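Long-range contacts in ATP12 ATPase (Paracoccus denitrificans, PDB 2ZD2), which probably acts as a chaperone of the ATP12 family, assisting assembly of the F1 sector of the ATP synthase: residues R6-S11 with D26-R31; E51-V56 with N63-T68. The protein carries 1 engineered substitution. One frame throughout, in Å; residues are numbered along the deposited sequence.

Contact 1. Residues R6-S11 with D26-R31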
loop_
_atom_site.group_PDB
_atom_site.type_symbol
_atom_site.label_atom_id
_atom_site.label_comp_id
_atom_site.label_asym_id
_atom_site.label_seq_id
_atom_site.Cartn_x
_atom_site.Cartn_y
_atom_site.Cartn_z
ATOM N N ARG A 6 -10.949 14.561 -23.067
ATOM C CA ARG A 6 -12.158 13.945 -23.638
ATOM C C ARG A 6 -12.006 12.530 -24.192
ATOM O O ARG A 6 -11.049 12.239 -24.904
ATOM C CB ARG A 6 -12.733 14.854 -24.740
ATOM C CG ARG A 6 -13.986 14.312 -25.434
ATOM C CD ARG A 6 -14.501 15.302 -26.477
ATOM N NE ARG A 6 -15.654 14.824 -27.236
ATOM C CZ ARG A 6 -16.915 14.956 -26.835
ATOM N NH1 ARG A 6 -17.177 15.553 -25.678
ATOM N NH2 ARG A 6 -17.909 14.504 -27.592
ATOM N N ARG A 7 -12.968 11.659 -23.880
ATOM C CA ARG A 7 -12.926 10.274 -24.360
ATOM C C ARG A 7 -13.319 10.277 -25.836
ATOM O O ARG A 7 -14.311 10.878 -26.229
ATOM C CB ARG A 7 -13.878 9.366 -23.543
ATOM C CG ARG A 7 -14.914 8.622 -24.372
ATOM C CD ARG A 7 -14.735 7.100 -24.453
ATOM N NE ARG A 7 -15.395 6.440 -23.340
ATOM C CZ ARG A 7 -15.672 5.138 -23.258
ATOM N NH1 ARG A 7 -15.368 4.288 -24.234
ATOM N NH2 ARG A 7 -16.241 4.682 -22.159
ATOM N N PHE A 8 -12.536 9.587 -26.648
ATOM C CA PHE A 8 -12.774 9.578 -28.082
ATOM C C PHE A 8 -12.747 8.160 -28.616
ATOM O O PHE A 8 -12.833 7.947 -29.826
ATOM C CB PHE A 8 -11.676 10.400 -28.748
ATOM C CG PHE A 8 -10.288 9.914 -28.424
ATOM C CD1 PHE A 8 -9.731 8.844 -29.115
ATOM C CD2 PHE A 8 -9.563 10.482 -27.375
ATOM C CE1 PHE A 8 -8.481 8.346 -28.770
ATOM C CE2 PHE A 8 -8.308 9.987 -27.025
ATOM C CZ PHE A 8 -7.771 8.914 -27.725
ATOM N N TRP A 9 -12.623 7.196 -27.706
ATOM C CA TRP A 9 -12.544 5.795 -28.082
ATOM C C TRP A 9 -13.853 5.068 -27.860
ATOM O O TRP A 9 -14.654 5.443 -27.006
ATOM C CB TRP A 9 -11.422 5.099 -27.313
ATOM C CG TRP A 9 -11.561 5.178 -25.821
ATOM C CD1 TRP A 9 -12.160 4.261 -24.991
ATOM C CD2 TRP A 9 -11.102 6.242 -24.981
ATOM N NE1 TRP A 9 -12.096 4.696 -23.680
ATOM C CE2 TRP A 9 -11.452 5.906 -23.647
ATOM C CE3 TRP A 9 -10.426 7.449 -25.223
ATOM C CZ2 TRP A 9 -11.151 6.736 -22.566
ATOM C CZ3 TRP A 9 -10.129 8.268 -24.154
ATOM C CH2 TRP A 9 -10.491 7.908 -22.834
ATOM N N ALA A 10 -14.055 4.032 -28.659
ATOM C CA ALA A 10 -15.261 3.232 -28.614
ATOM C C ALA A 10 -15.108 2.017 -27.719
ATOM O O ALA A 10 -15.930 1.773 -26.835
ATOM C CB ALA A 10 -15.635 2.795 -30.035
ATOM N N SER A 11 -14.056 1.250 -27.957
ATOM C CA SER A 11 -13.836 0.052 -27.182
ATOM C C SER A 11 -12.466 0.030 -26.525
ATOM O O SER A 11 -11.574 0.805 -26.882
ATOM C CB SER A 11 -13.992 -1.174 -28.079
ATOM O OG SER A 11 -12.982 -1.208 -29.073
ATOM N N ASP A 26 -9.244 1.286 -28.622
ATOM C CA ASP A 26 -9.548 1.004 -30.024
ATOM C C ASP A 26 -8.345 0.214 -30.546
ATOM O O ASP A 26 -8.200 -0.973 -30.266
ATOM C CB ASP A 26 -9.736 2.292 -30.841
ATOM C CG ASP A 26 -11.060 2.986 -30.558
ATOM O OD1 ASP A 26 -12.077 2.295 -30.343
ATOM O OD2 ASP A 26 -11.089 4.237 -30.570
ATOM N N GLU A 27 -7.471 0.873 -31.291
ATOM C CA GLU A 27 -6.292 0.196 -31.816
ATOM C C GLU A 27 -5.063 0.873 -31.235
ATOM O O GLU A 27 -3.936 0.415 -31.416
ATOM C CB GLU A 27 -6.266 0.295 -33.346
ATOM C CG GLU A 27 -7.549 -0.179 -34.005
ATOM C CD GLU A 27 -7.837 -1.638 -33.716
ATOM O OE1 GLU A 27 -7.185 -2.504 -34.340
ATOM O OE2 GLU A 27 -8.703 -1.919 -32.857
ATOM N N ARG A 28 -5.301 1.967 -30.522
ATOM C CA ARG A 28 -4.233 2.758 -29.933
ATOM C C ARG A 28 -3.827 2.335 -28.522
ATOM O O ARG A 28 -4.612 2.448 -27.572
ATOM C CB ARG A 28 -4.643 4.230 -29.965
ATOM C CG ARG A 28 -4.762 4.750 -31.389
ATOM C CD ARG A 28 -5.512 6.059 -31.471
ATOM N NE ARG A 28 -5.508 6.568 -32.839
ATOM C CZ ARG A 28 -6.497 7.278 -33.376
ATOM N NH1 ARG A 28 -7.577 7.565 -32.655
ATOM N NH2 ARG A 28 -6.409 7.695 -34.638
ATOM N N PRO A 29 -2.588 1.826 -28.382
ATOM C CA PRO A 29 -1.984 1.359 -27.130
ATOM C C PRO A 29 -1.894 2.473 -26.100
ATOM O O PRO A 29 -1.543 3.610 -26.429
ATOM C CB PRO A 29 -0.598 0.890 -27.572
ATOM C CG PRO A 29 -0.840 0.417 -28.989
ATOM C CD PRO A 29 -1.698 1.536 -29.522
ATOM N N LEU A 30 -2.216 2.150 -24.852
ATOM C CA LEU A 30 -2.147 3.134 -23.784
ATOM C C LEU A 30 -0.697 3.351 -23.382
ATOM O O LEU A 30 0.050 2.396 -23.199
ATOM C CB LEU A 30 -2.942 2.662 -22.560
ATOM C CG LEU A 30 -4.280 3.353 -22.312
ATOM C CD1 LEU A 30 -4.937 2.787 -21.064
ATOM C CD2 LEU A 30 -4.044 4.846 -22.169
ATOM N N ARG A 31 -0.300 4.609 -23.256
ATOM C CA ARG A 31 1.056 4.932 -22.849
ATOM C C ARG A 31 1.018 5.575 -21.464
ATOM O O ARG A 31 -0.040 5.978 -20.982
ATOM C CB ARG A 31 1.694 5.897 -23.854
ATOM C CG ARG A 31 1.827 5.330 -25.265
ATOM C CD ARG A 31 2.679 6.229 -26.136
ATOM N NE ARG A 31 2.102 7.565 -26.269
ATOM C CZ ARG A 31 2.720 8.592 -26.846
ATOM N NH1 ARG A 31 3.940 8.439 -27.346
ATOM N NH2 ARG A 31 2.118 9.771 -26.924
#
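With its CG set beside the backbone N and opposite the carbonyl carbon (chi1 -74°), Asp26 turns its carboxylate onto the chain running from Trp9 to Ser11, and two consecutive amides close on one oxygen. Ala10 N donates to Asp26 OD1 over 3.1 Å, arriving on the syn side somewhat out of the carboxylate plane. The second bond, from Ser11 N to Asp26 OD1, is longer at 3.3 Å yet almost straight (173°); it comes from above that plane, on the same face as the first. The other oxygen, Asp26 OD2, lies against Trp9, 3.4 Å from its CB. Backbone completes the grip, since Asp26 N gives a hydrogen bond to Ser11 O at 2.9 Å, so one residue both donates to and accepts from the opposite segment. This places the contact at the margin of a small antiparallel sheet: Ser11 directly precedes strand 12-15, and Asp26 directly follows its neighbour, strand 22-25, just ahead of the short strand 28-29. Strands 12-15 and 22-25 form a beta-hairpin, and Asp26, just past the second strand, binds the loop leading into the first. Farther out, on the exposed side, the extended Arg28 brings NH1 to 4.1 Å from Phe8 CE1, its guanidinium plane inclined 58° to the ring, a loose approach. Trp9, by contrast, is buried: its indole turns inward from Asp26, its NE1 is hydrogen-bonded to Trp53 O, and its ring meets Leu25 and Val56.

Contact 2. Residues E51-V56 with N63-T68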
loop_
_atom_site.group_PDB
_atom_site.type_symbol
_atom_site.label_atom_id
_atom_site.label_comp_id
_atom_site.label_asym_id
_atom_site.label_seq_id
_atom_site.Cartn_x
_atom_site.Cartn_y
_atom_site.Cartn_z
ATOM N N GLU A 51 -11.118 -1.848 -17.686
ATOM C CA GLU A 51 -12.448 -1.489 -17.207
ATOM C C GLU A 51 -12.480 -0.025 -16.805
ATOM O O GLU A 51 -13.506 0.651 -16.961
ATOM C CB GLU A 51 -12.874 -2.323 -15.992
ATOM C CG GLU A 51 -13.062 -3.792 -16.241
ATOM C CD GLU A 51 -13.531 -4.504 -14.986
ATOM O OE1 GLU A 51 -14.749 -4.484 -14.700
ATOM O OE2 GLU A 51 -12.674 -5.066 -14.269
ATOM N N GLU A 52 -11.370 0.462 -16.254
ATOM C CA GLU A 52 -11.321 1.858 -15.840
ATOM C C GLU A 52 -11.457 2.745 -17.066
ATOM O O GLU A 52 -12.166 3.732 -17.023
ATOM C CB GLU A 52 -10.008 2.193 -15.134
ATOM C CG GLU A 52 -9.829 1.522 -13.784
ATOM C CD GLU A 52 -8.579 2.001 -13.064
ATOM O OE1 GLU A 52 -7.609 2.432 -13.747
ATOM O OE2 GLU A 52 -8.566 1.919 -11.811
ATOM N N TRP A 53 -10.777 2.396 -18.152
ATOM C CA TRP A 53 -10.880 3.235 -19.345
ATOM C C TRP A 53 -12.221 3.079 -20.063
ATOM O O TRP A 53 -12.687 4.008 -20.719
ATOM C CB TRP A 53 -9.697 2.968 -20.285
ATOM C CG TRP A 53 -8.413 3.517 -19.717
ATOM C CD1 TRP A 53 -7.630 2.941 -18.749
ATOM C CD2 TRP A 53 -7.863 4.822 -19.950
ATOM N NE1 TRP A 53 -6.642 3.814 -18.355
ATOM C CE2 TRP A 53 -6.758 4.975 -19.076
ATOM C CE3 TRP A 53 -8.200 5.880 -20.806
ATOM C CZ2 TRP A 53 -5.985 6.149 -19.036
ATOM C CZ3 TRP A 53 -7.430 7.051 -20.765
ATOM C CH2 TRP A 53 -6.335 7.173 -19.884
ATOM N N GLN A 54 -12.866 1.924 -19.921
ATOM C CA GLN A 54 -14.159 1.705 -20.563
ATOM C C GLN A 54 -15.198 2.464 -19.763
ATOM O O GLN A 54 -16.237 2.851 -20.278
ATOM C CB GLN A 54 -14.506 0.205 -20.581
ATOM C CG GLN A 54 -15.822 -0.175 -21.254
ATOM C CD GLN A 54 -15.855 0.147 -22.745
ATOM O OE1 GLN A 54 -15.956 1.307 -23.137
ATOM N NE2 GLN A 54 -15.770 -0.884 -23.578
ATOM N N ALA A 55 -14.900 2.701 -18.492
ATOM C CA ALA A 55 -15.833 3.405 -17.606
ATOM C C ALA A 55 -15.813 4.926 -17.756
ATOM O O ALA A 55 -16.674 5.628 -17.221
ATOM C CB ALA A 55 -15.548 3.009 -16.124
ATOM N N VAL A 56 -14.834 5.455 -18.477
ATOM C CA VAL A 56 -14.778 6.901 -18.657
ATOM C C VAL A 56 -16.069 7.341 -19.349
ATOM O O VAL A 56 -16.553 6.684 -20.271
ATOM C CB VAL A 56 -13.559 7.324 -19.528
ATOM C CG1 VAL A 56 -13.637 8.812 -19.879
ATOM C CG2 VAL A 56 -12.273 7.054 -18.772
ATOM N N ASN A 63 -8.877 10.538 -10.723
ATOM C CA ASN A 63 -9.244 10.083 -9.391
ATOM C C ASN A 63 -10.004 8.761 -9.464
ATOM O O ASN A 63 -9.952 7.945 -8.542
ATOM C CB ASN A 63 -10.120 11.135 -8.708
ATOM C CG ASN A 63 -9.467 12.501 -8.675
ATOM O OD1 ASN A 63 -8.584 12.762 -7.856
ATOM N ND2 ASN A 63 -9.890 13.382 -9.578
ATOM N N ALA A 64 -10.704 8.546 -10.572
ATOM C CA ALA A 64 -11.496 7.335 -10.750
ATOM C C ALA A 64 -10.685 6.210 -11.323
ATOM O O ALA A 64 -11.218 5.136 -11.584
ATOM C CB ALA A 64 -12.699 7.623 -11.684
ATOM N N MET A 65 -9.395 6.433 -11.527
ATOM C CA MET A 65 -8.580 5.393 -12.132
ATOM C C MET A 65 -7.367 5.059 -11.299
ATOM O O MET A 65 -6.206 5.220 -11.735
ATOM C CB MET A 65 -8.192 5.849 -13.537
ATOM C CG MET A 65 -9.444 6.264 -14.296
ATOM S SD MET A 65 -9.135 7.030 -15.900
ATOM C CE MET A 65 -8.881 5.656 -16.880
ATOM N N PRO A 66 -7.612 4.559 -10.072
ATOM C CA PRO A 66 -6.509 4.202 -9.176
ATOM C C PRO A 66 -5.526 3.176 -9.711
ATOM O O PRO A 66 -4.321 3.279 -9.440
ATOM C CB PRO A 66 -7.226 3.720 -7.912
ATOM C CG PRO A 66 -8.505 3.135 -8.456
ATOM C CD PRO A 66 -8.913 4.185 -9.493
ATOM N N LEU A 67 -6.008 2.191 -10.467
ATOM C CA LEU A 67 -5.096 1.170 -11.009
ATOM C C LEU A 67 -4.142 1.773 -12.046
ATOM O O LEU A 67 -2.948 1.473 -12.081
ATOM C CB LEU A 67 -5.891 0.036 -11.651
ATOM C CG LEU A 67 -6.791 -0.709 -10.680
ATOM C CD1 LEU A 67 -7.625 -1.740 -11.419
ATOM C CD2 LEU A 67 -5.882 -1.359 -9.623
ATOM N N THR A 68 -4.685 2.601 -12.915
ATOM C CA THR A 68 -3.849 3.234 -13.919
ATOM C C THR A 68 -2.795 4.073 -13.214
ATOM O O THR A 68 -1.613 4.021 -13.565
ATOM C CB THR A 68 -4.683 4.128 -14.827
ATOM O OG1 THR A 68 -5.664 3.328 -15.492
ATOM C CG2 THR A 68 -3.807 4.812 -15.856
#
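Glu52 reaches from the last turns of helix 43-54 to the start of helix 66-78, where its carboxylate receives three hydrogen bonds. Its chain is extended beyond CG (chi2 -174°), which carries the carboxylate to the first turn of the second helix. Leu67 N meets the syn lone pair of Glu52 OE2 at 2.9 Å. Glu52 OE1 takes two donors from one residue: Thr68 N at 3.0 Å, slightly out of the carboxylate plane on the syn side, and Thr68 OG1 at 2.8 Å, nearly end-on to the C-O bond. As the Thr68 hydroxyl gives its proton to Glu52, the same oxygen can accept from the indole, and Trp53 NE1 does donate to Thr68 OG1 over 3.1 Å, with the hydroxyl oxygen 24° out of the indole plane. This is the tightly packed part, the gripped carboxylate lying against Met65, Pro66 and Leu67. Beside it Met65, at the N-cap position, makes a Met-aromatic contact, SD standing over the Trp53 face 4.6 Å from the centroid of the six-membered ring. Ile60 touches both Trp53 and Met65; Val56 is marginal. The loose side is at exposed Ala64, which buries little against Glu52. Leu67 is packed by Phe229 and Leu232 of helix 210-232. The carboxylate thus takes up amide N-H groups of the first helical turn, and its negative charge at that N-terminal end would be expected to interact favourably with the helix dipole, probably favouring the ionised form of Glu52.

From the N terminus, the chain passes through 6-11 into strand 12-15, turns back along strand 22-25, and contact 1 closes this hairpin, joining its entry to its exit. Only afterwards, beyond strand 28-29 and along helix 43-54, does contact 2 open; it closes the short loop between that helix and helix 66-78. The two are therefore in series, neither nested nor crossed, with centres about 13 Å apart. They nevertheless meet in space: Arg7 NH2 probably bonds to Val56 O at 2.8 Å, and Leu30 CD1 packs at 3.4 Å from Trp53 NE1. Together they tie the N-terminal loop and small sheet to the helix pair that follows.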